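Putative hemin ABC transport system, membrane protein (Burkholderia cenocepacia J2315, PDB 5B57) probably forms the transmembrane pathway of an ABC importer that carries heme across the bacterial inner membrane. Local coordinates at residues L194-L199 with R285-V290; V141-A146 with A205-V210; A315-R320 with A369-A374; A172-G177 with L301-G306; T121-Q126 with P325-V330. All blocks are in the same frame, centred on the assembly; numbering follows the deposited sequence.

Contact 1 of 5, residues L194-L199 with R285-V290; sequences LALPLL and RLKRRV
The long aliphatic chain of K287 lies between L194 and L196 in a buried, mainly apolar contact, where the start of helix 196-220 and the turn before it meet helix 283-305 in this FecCD-type permease. L196 and K287 reach toward each other tip to tip, with L196 CG 3.2 Å from K287 NZ. The lysine chain is extended beyond CG, and its methylenes pack on L196 as well as NZ: K287 CD sits 3.6 Å from L196 CD2 and 3.5 Å from the backbone O of L194. The side chain of L194 passes obliquely across the base of the lysine, CD2 lying 4.2 Å from K287 CB, because CG stands anti to the backbone N (chi1 -179°). The ammonium end finds its charge partner beyond the two segments in a salt bridge to E273, which probably makes burial of the amine tolerable. The backbone N of L194 is likewise held by the side chain of Q284. Around the contact, L194 also rests on Y185 and A188 of helix 168-188 and on L291 one turn further along helix 283-305, while L198 packs on N379 of the second subunit.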
# COMPACT_ATOMS: atom_id res chain seq x y z
N LEU A 194 2.62 15.75 -10.58
CA LEU A 194 1.44 15.20 -9.93
C LEU A 194 1.82 13.88 -9.29
O LEU A 194 1.87 12.86 -9.97
CB LEU A 194 0.29 15.01 -10.93
CG LEU A 194 -1.03 14.46 -10.34
CD1 LEU A 194 -1.58 15.31 -9.20
CD2 LEU A 194 -2.12 14.30 -11.38
N ALA A 195 2.07 13.88 -7.98
CA ALA A 195 2.30 12.63 -7.27
C ALA A 195 0.97 11.96 -6.99
O ALA A 195 0.08 12.57 -6.41
CB ALA A 195 3.05 12.85 -5.96
N LEU A 196 0.82 10.71 -7.40
CA LEU A 196 -0.46 10.07 -7.19
C LEU A 196 -0.80 9.90 -5.71
O LEU A 196 -1.99 10.01 -5.36
CB LEU A 196 -0.51 8.73 -7.94
CG LEU A 196 -0.31 8.89 -9.46
CD1 LEU A 196 -0.69 7.64 -10.21
CD2 LEU A 196 -1.09 10.09 -9.98
N PRO A 197 0.16 9.64 -4.80
CA PRO A 197 -0.19 9.69 -3.36
C PRO A 197 -0.78 11.01 -2.90
O PRO A 197 -1.73 10.99 -2.10
CB PRO A 197 1.15 9.42 -2.66
CG PRO A 197 2.14 9.10 -3.76
CD PRO A 197 1.38 8.88 -5.03
N LEU A 198 -0.27 12.15 -3.39
CA LEU A 198 -0.81 13.45 -2.98
C LEU A 198 -2.20 13.68 -3.56
O LEU A 198 -3.09 14.20 -2.88
CB LEU A 198 0.13 14.59 -3.38
CG LEU A 198 1.56 14.66 -2.79
CD1 LEU A 198 2.26 15.93 -3.17
CD2 LEU A 198 1.56 14.53 -1.28
N LEU A 199 -2.43 13.29 -4.81
CA LEU A 199 -3.78 13.35 -5.35
C LEU A 199 -4.76 12.62 -4.46
O LEU A 199 -5.89 13.08 -4.24
CB LEU A 199 -3.82 12.75 -6.76
CG LEU A 199 -5.19 12.91 -7.37
CD1 LEU A 199 -5.02 13.37 -8.77
CD2 LEU A 199 -5.92 11.61 -7.34
N ARG A 285 2.29 14.50 -18.31
CA ARG A 285 1.18 14.79 -19.21
C ARG A 285 0.21 13.63 -19.26
O ARG A 285 -1.00 13.85 -19.44
CB ARG A 285 1.68 15.09 -20.63
CG ARG A 285 2.67 16.24 -20.77
CD ARG A 285 1.98 17.59 -20.79
NE ARG A 285 1.09 17.76 -21.94
CZ ARG A 285 0.13 18.68 -22.00
NH1 ARG A 285 -0.07 19.52 -20.99
NH2 ARG A 285 -0.63 18.77 -23.08
N LEU A 286 0.70 12.40 -19.12
CA LEU A 286 -0.19 11.24 -19.18
C LEU A 286 -1.14 11.22 -18.00
O LEU A 286 -2.34 10.98 -18.16
CB LEU A 286 0.62 9.95 -19.24
CG LEU A 286 -0.14 8.64 -19.07
CD1 LEU A 286 -1.19 8.53 -20.15
CD2 LEU A 286 0.80 7.42 -19.12
N LYS A 287 -0.62 11.47 -16.79
CA LYS A 287 -1.50 11.51 -15.62
C LYS A 287 -2.61 12.54 -15.82
O LYS A 287 -3.78 12.24 -15.58
CB LYS A 287 -0.67 11.80 -14.37
CG LYS A 287 0.32 10.68 -14.05
CD LYS A 287 1.09 10.87 -12.72
CE LYS A 287 1.80 9.55 -12.29
NZ LYS A 287 2.45 9.51 -10.93
N ARG A 288 -2.28 13.74 -16.31
CA ARG A 288 -3.31 14.76 -16.41
C ARG A 288 -4.32 14.45 -17.50
O ARG A 288 -5.50 14.76 -17.35
CB ARG A 288 -2.67 16.14 -16.62
CG ARG A 288 -3.62 17.26 -17.01
CD ARG A 288 -2.93 18.64 -17.15
NE ARG A 288 -3.87 19.73 -16.83
CZ ARG A 288 -3.55 21.03 -16.76
NH1 ARG A 288 -4.49 21.93 -16.45
NH2 ARG A 288 -2.31 21.45 -16.99
N ARG A 289 -3.91 13.81 -18.59
CA ARG A 289 -4.85 13.59 -19.69
C ARG A 289 -5.87 12.52 -19.34
O ARG A 289 -7.05 12.66 -19.69
CB ARG A 289 -4.08 13.23 -20.97
CG ARG A 289 -3.62 14.49 -21.70
CD ARG A 289 -2.98 14.25 -23.05
NE ARG A 289 -1.71 13.52 -22.93
CZ ARG A 289 -0.68 13.64 -23.78
NH1 ARG A 289 0.42 12.93 -23.57
NH2 ARG A 289 -0.75 14.47 -24.82
N VAL A 290 -5.46 11.48 -18.62
CA VAL A 290 -6.40 10.46 -18.15
C VAL A 290 -7.40 11.06 -17.16
O VAL A 290 -8.62 10.88 -17.30
CB VAL A 290 -5.62 9.29 -17.55
CG1 VAL A 290 -6.57 8.25 -17.01
CG2 VAL A 290 -4.71 8.72 -18.61

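Contact 2 of 5, residues V141-A146 with A205-V210; sequences VSSGAA and AINALV
S143 faces N207 and V210 where helix 141-154 runs beside helix 196-220, two helices of the FecCD permease fold that travel in the same general direction through this part of the chain. They come close, the CA atoms of S143 and N207 being 6.5 Å apart, and the small side chain of S143, which points toward the partner helix, suits that approach.

The looser side is polar. N207 is exposed and S143 partly so, and the asparagine amide bends back toward the serine, but the modelled gap between the serine hydroxyl and the amide oxygen is too short to be trusted and supports no bond.

Behind the interface, V141 packs on A181 and V298, and I206 fits against L183, V184 and L187 of helix 168-188. Helix 196-220 also borders the second subunit: A208 meets its F310 and L209 its A369, consistent with the place of the corresponding helix in relatives such as BtuC, beside the translocation pathway.

The tighter part of the contact is V210, which is buried and whose methyl packs on the backbone carbonyl and CB of S143. V210 CG1 stands anti to the backbone N (chi1 175°), a torsion that carries this methyl across the gap to helix 141-154. S143 CB flanks it at 4.2 Å, and the carbonyl O of S143 comes nearer, 3.6 Å from V210 CG1.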
# COMPACT_ATOMS: atom_id res chain seq x y z
N VAL A 141 -14.59 13.51 -8.92
CA VAL A 141 -15.74 13.93 -9.70
C VAL A 141 -17.06 13.50 -9.06
O VAL A 141 -18.03 14.26 -9.06
CB VAL A 141 -15.60 13.42 -11.15
CG1 VAL A 141 -15.50 11.91 -11.16
CG2 VAL A 141 -16.72 13.88 -11.99
N SER A 142 -17.10 12.28 -8.49
CA SER A 142 -18.34 11.78 -7.88
C SER A 142 -18.84 12.71 -6.78
O SER A 142 -20.03 13.05 -6.73
CB SER A 142 -18.12 10.38 -7.29
OG SER A 142 -17.57 9.49 -8.23
N SER A 143 -17.92 13.14 -5.90
CA SER A 143 -18.25 14.04 -4.80
C SER A 143 -18.83 15.35 -5.31
O SER A 143 -19.82 15.85 -4.77
CB SER A 143 -17.01 14.34 -3.99
OG SER A 143 -16.35 13.15 -3.66
N GLY A 144 -18.16 15.96 -6.28
CA GLY A 144 -18.65 17.23 -6.80
C GLY A 144 -20.03 17.10 -7.42
O GLY A 144 -20.86 18.01 -7.30
N ALA A 145 -20.27 15.98 -8.11
CA ALA A 145 -21.61 15.72 -8.62
C ALA A 145 -22.61 15.77 -7.47
O ALA A 145 -23.57 16.55 -7.49
CB ALA A 145 -21.64 14.38 -9.35
N ALA A 146 -22.34 14.99 -6.41
CA ALA A 146 -23.20 14.95 -5.24
C ALA A 146 -23.25 16.28 -4.51
O ALA A 146 -24.29 16.62 -3.93
CB ALA A 146 -22.75 13.85 -4.31
N ALA A 205 -9.08 15.03 1.68
CA ALA A 205 -9.38 16.28 2.35
C ALA A 205 -10.52 17.01 1.66
O ALA A 205 -11.42 17.53 2.34
CB ALA A 205 -8.12 17.15 2.43
N ILE A 206 -10.54 17.05 0.32
CA ILE A 206 -11.64 17.76 -0.33
C ILE A 206 -12.93 16.98 -0.20
O ILE A 206 -14.01 17.57 -0.08
CB ILE A 206 -11.31 18.09 -1.79
CG1 ILE A 206 -10.16 19.10 -1.85
CG2 ILE A 206 -12.53 18.67 -2.50
CD1 ILE A 206 -10.55 20.50 -1.42
N ASN A 207 -12.84 15.64 -0.13
CA ASN A 207 -14.03 14.82 0.12
C ASN A 207 -14.63 15.04 1.50
O ASN A 207 -15.85 14.88 1.67
CB ASN A 207 -13.72 13.34 -0.02
CG ASN A 207 -13.99 12.85 -1.39
OD1 ASN A 207 -14.67 13.51 -2.16
ND2 ASN A 207 -13.47 11.67 -1.70
N ALA A 208 -13.78 15.29 2.51
CA ALA A 208 -14.27 15.58 3.85
C ALA A 208 -15.07 16.87 3.86
O ALA A 208 -16.12 16.94 4.49
CB ALA A 208 -13.11 15.69 4.83
N LEU A 209 -14.59 17.88 3.14
CA LEU A 209 -15.21 19.20 3.11
C LEU A 209 -16.53 19.19 2.36
O LEU A 209 -17.51 19.74 2.86
CB LEU A 209 -14.20 20.21 2.53
CG LEU A 209 -14.39 21.68 2.16
CD1 LEU A 209 -14.53 22.54 3.38
CD2 LEU A 209 -13.18 22.12 1.36
N VAL A 210 -16.60 18.48 1.22
CA VAL A 210 -17.85 18.33 0.47
C VAL A 210 -18.92 17.52 1.24
O VAL A 210 -20.12 17.84 1.15
CB VAL A 210 -17.54 17.70 -0.92
CG1 VAL A 210 -18.81 17.39 -1.70
CG2 VAL A 210 -16.64 18.63 -1.71

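Contact 3 of 5, residues A315-R320 with A369-A374; sequences APHCVR and APFFLA
H317 and F371 bring their rings together between two proline-kinked helices of the FecCD fold, 311-323 and 360-378, whose kinks fall at P316 and P370. The two side chains cross at about a right angle. The ring planes are turned 84° from each other in an oblique pair whose centroids are 5.4 Å apart. The phenyl ring offers its far corner: F371 CZ is 3.5 Å from H317 CD2, which lies at the phenyl edge near its plane. F371 CG is anti to the backbone N (chi1 173°), a setting that sends the ring out from helix 360-378 to the histidine. C318 adds a looser touch, SG to F371 CE1 at 4.4 Å.

The far side of the imidazole is met from within its own helix. R320 NH2 donates to H317 ND1 over a long 3.3 Å, nearly straight; the acceptor lies in the guanidinium plane, whereas the donor is tilted 19° out of the imidazole plane. The same NH2 also bonds Q126 OE1 of helix 94-128, and R320 packs on an aromatic side chain of another protein in the assembly. Next door, F372 packs on I204 of the second subunit, so this partly exposed pair lies close to the subunit boundary. One face of the R320 guanidinium is covered by the backbone O of P316, which stands 3.3 Å above the plane, over its centre.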
# COMPACT_ATOMS: atom_id res chain seq x y z
N ALA A 315 -15.65 -4.74 -13.85
CA ALA A 315 -15.52 -5.06 -15.27
C ALA A 315 -14.07 -5.10 -15.72
O ALA A 315 -13.66 -6.14 -16.25
CB ALA A 315 -16.39 -4.11 -16.09
N PRO A 316 -13.23 -4.08 -15.51
CA PRO A 316 -11.86 -4.18 -16.04
C PRO A 316 -11.05 -5.27 -15.39
O PRO A 316 -9.97 -5.60 -15.90
CB PRO A 316 -11.26 -2.80 -15.78
CG PRO A 316 -12.02 -2.28 -14.68
CD PRO A 316 -13.40 -2.86 -14.71
N HIS A 317 -11.53 -5.85 -14.29
CA HIS A 317 -10.82 -6.94 -13.64
C HIS A 317 -11.12 -8.30 -14.26
O HIS A 317 -10.24 -9.15 -14.31
CB HIS A 317 -11.15 -7.00 -12.15
CG HIS A 317 -10.19 -7.84 -11.37
ND1 HIS A 317 -8.94 -7.39 -10.98
CD2 HIS A 317 -10.27 -9.12 -10.95
CE1 HIS A 317 -8.31 -8.35 -10.33
NE2 HIS A 317 -9.09 -9.42 -10.31
N CYS A 318 -12.33 -8.53 -14.75
CA CYS A 318 -12.57 -9.82 -15.39
C CYS A 318 -11.97 -9.84 -16.78
O CYS A 318 -11.38 -10.85 -17.20
CB CYS A 318 -14.07 -10.11 -15.44
SG CYS A 318 -14.92 -9.81 -13.88
N VAL A 319 -12.10 -8.73 -17.51
CA VAL A 319 -11.54 -8.68 -18.86
C VAL A 319 -10.05 -8.90 -18.79
O VAL A 319 -9.46 -9.56 -19.67
CB VAL A 319 -11.89 -7.35 -19.53
CG1 VAL A 319 -11.02 -7.17 -20.77
CG2 VAL A 319 -13.40 -7.25 -19.82
N ARG A 320 -9.41 -8.38 -17.74
CA ARG A 320 -7.97 -8.57 -17.55
C ARG A 320 -7.62 -10.05 -17.35
O ARG A 320 -6.76 -10.60 -18.06
CB ARG A 320 -7.48 -7.74 -16.38
CG ARG A 320 -6.87 -6.41 -16.75
CD ARG A 320 -6.07 -5.90 -15.57
NE ARG A 320 -6.91 -5.84 -14.37
CZ ARG A 320 -7.48 -4.73 -13.93
NH1 ARG A 320 -7.29 -3.58 -14.57
NH2 ARG A 320 -8.21 -4.76 -12.83
N ALA A 369 -20.38 -7.45 -4.02
CA ALA A 369 -20.18 -8.31 -2.86
C ALA A 369 -19.66 -9.69 -3.28
O ALA A 369 -18.56 -10.08 -2.84
CB ALA A 369 -21.46 -8.36 -2.02
N PRO A 370 -20.33 -10.44 -4.18
CA PRO A 370 -19.74 -11.72 -4.65
C PRO A 370 -18.41 -11.57 -5.37
O PRO A 370 -17.56 -12.46 -5.25
CB PRO A 370 -20.81 -12.27 -5.60
CG PRO A 370 -21.55 -11.06 -6.05
CD PRO A 370 -21.63 -10.18 -4.82
N PHE A 371 -18.18 -10.48 -6.10
CA PHE A 371 -16.88 -10.26 -6.73
C PHE A 371 -15.75 -10.21 -5.71
O PHE A 371 -14.70 -10.82 -5.90
CB PHE A 371 -16.88 -8.98 -7.54
CG PHE A 371 -15.52 -8.62 -8.09
CD1 PHE A 371 -15.03 -9.26 -9.22
CD2 PHE A 371 -14.73 -7.66 -7.48
CE1 PHE A 371 -13.78 -8.95 -9.73
CE2 PHE A 371 -13.47 -7.35 -7.99
CZ PHE A 371 -13.00 -7.99 -9.11
N PHE A 372 -15.93 -9.42 -4.64
CA PHE A 372 -14.89 -9.33 -3.62
C PHE A 372 -14.84 -10.58 -2.75
O PHE A 372 -13.78 -10.93 -2.24
CB PHE A 372 -15.09 -8.08 -2.77
CG PHE A 372 -14.46 -6.86 -3.35
CD1 PHE A 372 -15.13 -6.10 -4.29
CD2 PHE A 372 -13.19 -6.48 -2.97
CE1 PHE A 372 -14.55 -4.99 -4.85
CE2 PHE A 372 -12.60 -5.37 -3.51
CZ PHE A 372 -13.28 -4.62 -4.46
N LEU A 373 -15.97 -11.27 -2.57
CA LEU A 373 -15.93 -12.57 -1.91
C LEU A 373 -15.16 -13.58 -2.74
O LEU A 373 -14.46 -14.43 -2.18
CB LEU A 373 -17.35 -13.06 -1.65
CG LEU A 373 -17.73 -13.34 -0.20
CD1 LEU A 373 -17.26 -12.21 0.67
CD2 LEU A 373 -19.25 -13.50 -0.14
N ALA A 374 -15.26 -13.52 -4.08
CA ALA A 374 -14.44 -14.35 -4.96
C ALA A 374 -12.94 -14.01 -4.85
O ALA A 374 -12.10 -14.91 -4.75
CB ALA A 374 -14.90 -14.22 -6.40

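Contact 4 of 5, residues A172-G177 with L301-G306; sequences AAFAGG and LVSCAG
The ring of F174 meets S303 at its edge: the hydroxyl OG lies near the ring plane, 3.9 Å from F174 CD1, and closer still to F174 CB, at 3.3 Å. Beyond the serine, the phenyl group also touches L296 and A300, earlier on helix 283-305, and C251 of helix 242-260. Its CG stands anti to the backbone N (chi1 -168°), which swings the ring along the flank of helix 283-305.

Next to it, A173 points toward the partner helix. Its CB packs 3.7 Å from S303 CA and 3.5 Å from S303 OG, and the CA atoms of A173 and S303 approach to 5.0 Å. This is close helix packing through small residues, joining helix 168-188 to the last turn of helix 283-305 in the buried interior of the FecCD-type permease.

The serine oxygen is near the backbone N of F174, but the angle is too poor for a bond. Instead S303 OG sits beside its own backbone N (chi1 -82°), within hydrogen-bonding reach of G299 O, one turn back, and of P170 O, just before 172-177; the two carbonyls must share or compete for its single proton. Past S303 the helix ends: L301 O accepts from both C304 N and A305 N, and G306, with a phi of 90°, turns the chain away. A145 of helix 141-154 packs on both A173 and V302.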
# COMPACT_ATOMS: atom_id res chain seq x y z
N ALA A 172 -25.98 20.96 -12.87
CA ALA A 172 -25.37 21.29 -11.58
C ALA A 172 -24.39 20.21 -11.15
O ALA A 172 -23.25 20.51 -10.79
CB ALA A 172 -26.45 21.48 -10.51
N ALA A 173 -24.81 18.94 -11.20
CA ALA A 173 -23.94 17.82 -10.84
C ALA A 173 -22.67 17.81 -11.69
O ALA A 173 -21.58 17.48 -11.20
CB ALA A 173 -24.70 16.50 -10.98
N PHE A 174 -22.81 18.19 -12.96
CA PHE A 174 -21.66 18.15 -13.85
C PHE A 174 -20.68 19.27 -13.53
O PHE A 174 -19.47 19.06 -13.56
CB PHE A 174 -22.16 18.23 -15.30
CG PHE A 174 -21.10 17.92 -16.31
CD1 PHE A 174 -20.52 16.67 -16.37
CD2 PHE A 174 -20.70 18.89 -17.23
CE1 PHE A 174 -19.53 16.39 -17.33
CE2 PHE A 174 -19.71 18.61 -18.21
CZ PHE A 174 -19.13 17.37 -18.26
N ALA A 175 -21.19 20.47 -13.20
CA ALA A 175 -20.29 21.56 -12.84
C ALA A 175 -19.57 21.27 -11.53
O ALA A 175 -18.35 21.39 -11.45
CB ALA A 175 -21.06 22.87 -12.75
N GLY A 176 -20.31 20.86 -10.51
CA GLY A 176 -19.67 20.49 -9.26
C GLY A 176 -18.70 19.34 -9.44
O GLY A 176 -17.61 19.32 -8.85
N GLY A 177 -19.08 18.35 -10.26
CA GLY A 177 -18.21 17.21 -10.49
C GLY A 177 -16.87 17.64 -11.03
O GLY A 177 -15.81 17.25 -10.52
N LEU A 301 -21.83 11.06 -16.28
CA LEU A 301 -22.68 9.90 -15.98
C LEU A 301 -23.35 10.01 -14.62
O LEU A 301 -24.55 9.78 -14.49
CB LEU A 301 -21.85 8.62 -16.04
CG LEU A 301 -21.52 8.29 -17.48
CD1 LEU A 301 -20.44 7.21 -17.59
CD2 LEU A 301 -22.82 7.89 -18.14
N VAL A 302 -22.57 10.33 -13.59
CA VAL A 302 -23.14 10.57 -12.27
C VAL A 302 -24.20 11.65 -12.36
O VAL A 302 -25.14 11.64 -11.57
CB VAL A 302 -22.01 10.94 -11.29
CG1 VAL A 302 -22.51 10.87 -9.86
CG2 VAL A 302 -20.87 10.00 -11.46
N SER A 303 -24.09 12.56 -13.34
CA SER A 303 -25.01 13.69 -13.44
C SER A 303 -26.43 13.25 -13.69
O SER A 303 -27.37 13.95 -13.30
CB SER A 303 -24.59 14.62 -14.58
OG SER A 303 -23.57 15.51 -14.15
N CYS A 304 -26.62 12.11 -14.33
CA CYS A 304 -27.96 11.71 -14.66
C CYS A 304 -28.27 10.28 -14.27
O CYS A 304 -29.36 9.79 -14.57
CB CYS A 304 -28.19 11.90 -16.15
SG CYS A 304 -27.00 10.98 -17.07
N ALA A 305 -27.34 9.60 -13.59
CA ALA A 305 -27.61 8.28 -13.04
C ALA A 305 -27.52 8.21 -11.53
O ALA A 305 -28.11 7.29 -10.94
CB ALA A 305 -26.64 7.24 -13.62
N GLY A 306 -26.80 9.12 -10.89
CA GLY A 306 -26.63 9.08 -9.46
C GLY A 306 -25.41 8.27 -9.08
O GLY A 306 -24.47 8.18 -9.86

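Contact 5 of 5, residues T121-Q126 with P325-V330; sequences TGAAMQ and PDQRIV
A123 meets V330 and Q327 where helix 94-128 passes the first turn of helix 327-352, a buried helix-to-helix contact of the FecCD permease fold with a capped helix start. Apolar packing comes first. A123 CB and V330 CG1 touch at 3.7 Å, with both residues pointing toward the opposite segment. The methyl is brought there by a chi1 of 165°, CG1 anti to the backbone N and CG2 beside it. P316 covers A123 from helix 311-323, and R320 of the same helix packs on V330.

Polar atoms touch only by packing. Q327 bends at chi2 (59°) and lays its amide against the backbone of helix 94-128: NE2 is 3.8 Å from A124 CA, and OE1 is 3.8 Å from the carbonyl O of A123. Both are packing distances, and the oxygen pair is two acceptors with no bond between them. R263 and L266 of helix 263-269 pack on the same glutamine.

Hydrogen bonds instead organise the helix start. D326 is the N-cap, and its carbonyl O accepts from both I329 N and V330 N. N267 ties this turn to helix 263-269, its OD1 taking the backbone N of Q327. P325 and D326 also pack on another protein of the assembly, consistent with this end of the permease facing the ATPase subunit. The capping carboxylate is positioned through one oxygen, D326 OD1, which accepts both N267 ND2 and R328 N, the latter over 2.7 Å at 155° and from above the carboxylate plane.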
# COMPACT_ATOMS: atom_id res chain seq x y z
N THR A 121 -13.31 3.91 -17.99
CA THR A 121 -12.54 4.81 -17.13
C THR A 121 -11.86 4.06 -16.00
O THR A 121 -10.78 4.47 -15.55
CB THR A 121 -13.42 5.95 -16.57
OG1 THR A 121 -14.65 5.42 -16.03
CG2 THR A 121 -13.72 7.01 -17.64
N GLY A 122 -12.44 2.94 -15.55
CA GLY A 122 -11.79 2.16 -14.51
C GLY A 122 -10.53 1.48 -15.01
O GLY A 122 -9.48 1.52 -14.35
N ALA A 123 -10.63 0.84 -16.19
CA ALA A 123 -9.46 0.29 -16.86
C ALA A 123 -8.34 1.32 -16.97
O ALA A 123 -7.17 1.02 -16.68
CB ALA A 123 -9.87 -0.23 -18.23
N ALA A 124 -8.68 2.56 -17.35
CA ALA A 124 -7.66 3.59 -17.46
C ALA A 124 -7.06 3.91 -16.10
O ALA A 124 -5.83 3.90 -15.93
CB ALA A 124 -8.23 4.85 -18.11
N MET A 125 -7.91 4.17 -15.10
CA MET A 125 -7.40 4.55 -13.78
C MET A 125 -6.59 3.43 -13.14
O MET A 125 -5.59 3.70 -12.47
CB MET A 125 -8.54 4.96 -12.88
CG MET A 125 -9.18 6.25 -13.32
SD MET A 125 -8.46 7.63 -12.44
CE MET A 125 -8.84 7.16 -10.75
N GLN A 126 -7.00 2.17 -13.34
CA GLN A 126 -6.25 1.07 -12.74
C GLN A 126 -4.89 0.89 -13.40
O GLN A 126 -3.91 0.52 -12.74
CB GLN A 126 -7.06 -0.21 -12.83
CG GLN A 126 -8.15 -0.22 -11.81
CD GLN A 126 -9.38 -0.96 -12.26
OE1 GLN A 126 -9.32 -2.14 -12.63
NE2 GLN A 126 -10.52 -0.28 -12.21
N PRO A 325 -3.29 -7.66 -19.13
CA PRO A 325 -3.45 -6.23 -18.87
C PRO A 325 -3.34 -5.34 -20.09
O PRO A 325 -3.52 -4.13 -19.93
CB PRO A 325 -2.31 -5.93 -17.88
CG PRO A 325 -1.27 -6.95 -18.16
CD PRO A 325 -2.00 -8.19 -18.63
N ASP A 326 -3.03 -5.87 -21.28
CA ASP A 326 -2.82 -5.02 -22.45
C ASP A 326 -3.92 -3.97 -22.60
O ASP A 326 -5.08 -4.32 -22.85
CB ASP A 326 -2.73 -5.87 -23.72
CG ASP A 326 -2.40 -5.04 -24.99
OD1 ASP A 326 -2.60 -3.80 -25.01
OD2 ASP A 326 -1.94 -5.64 -25.99
N GLN A 327 -3.57 -2.69 -22.45
CA GLN A 327 -4.58 -1.63 -22.50
C GLN A 327 -5.38 -1.67 -23.81
O GLN A 327 -6.54 -1.26 -23.84
CB GLN A 327 -3.91 -0.27 -22.32
CG GLN A 327 -4.84 0.90 -21.99
CD GLN A 327 -5.67 0.74 -20.70
OE1 GLN A 327 -5.44 -0.18 -19.90
NE2 GLN A 327 -6.64 1.63 -20.51
N ARG A 328 -4.78 -2.17 -24.89
CA ARG A 328 -5.45 -2.18 -26.19
C ARG A 328 -6.64 -3.13 -26.21
O ARG A 328 -7.60 -2.92 -26.94
CB ARG A 328 -4.43 -2.52 -27.29
CG ARG A 328 -3.92 -1.32 -28.11
CD ARG A 328 -2.40 -1.37 -28.40
NE ARG A 328 -1.95 -2.48 -29.26
CZ ARG A 328 -1.09 -3.43 -28.90
NH1 ARG A 328 -0.56 -3.44 -27.68
NH2 ARG A 328 -0.76 -4.38 -29.76
N ILE A 329 -6.59 -4.21 -25.41
CA ILE A 329 -7.73 -5.11 -25.23
C ILE A 329 -8.65 -4.63 -24.10
O ILE A 329 -9.87 -4.65 -24.23
CB ILE A 329 -7.25 -6.54 -24.95
CG1 ILE A 329 -6.46 -7.07 -26.13
CG2 ILE A 329 -8.42 -7.46 -24.62
CD1 ILE A 329 -5.47 -8.19 -25.75
N VAL A 330 -8.07 -4.24 -22.96
CA VAL A 330 -8.85 -4.14 -21.73
C VAL A 330 -9.82 -2.97 -21.79
O VAL A 330 -10.94 -3.06 -21.27
CB VAL A 330 -7.93 -4.04 -20.51
CG1 VAL A 330 -8.73 -3.56 -19.28
CG2 VAL A 330 -7.22 -5.35 -20.27

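In the fold
Contacts 1, 4 and 5 are buried, contact 2 is partly so, and contact 3 lies at the surface. Helix 196-220 serves contacts 1 and 2, and helix 283-305 serves contacts 1 and 4. Contacts 2 and 4 adjoin through A145 and V141, packed on A173, V302 and G177, whereas contacts 3 and 5 join across R320 and Q126 near the other protein of the assembly. V290 on A124 bridges contacts 1 and 5. Chemistry varies with place: a lysine chain among leucines in contact 1, a valine on a helix backbone in contact 2, alanine-serine packing in contact 4, a helix cap in contact 5, and an aromatic pair in contact 3. Contacts 2 and 3 both border the second subunit.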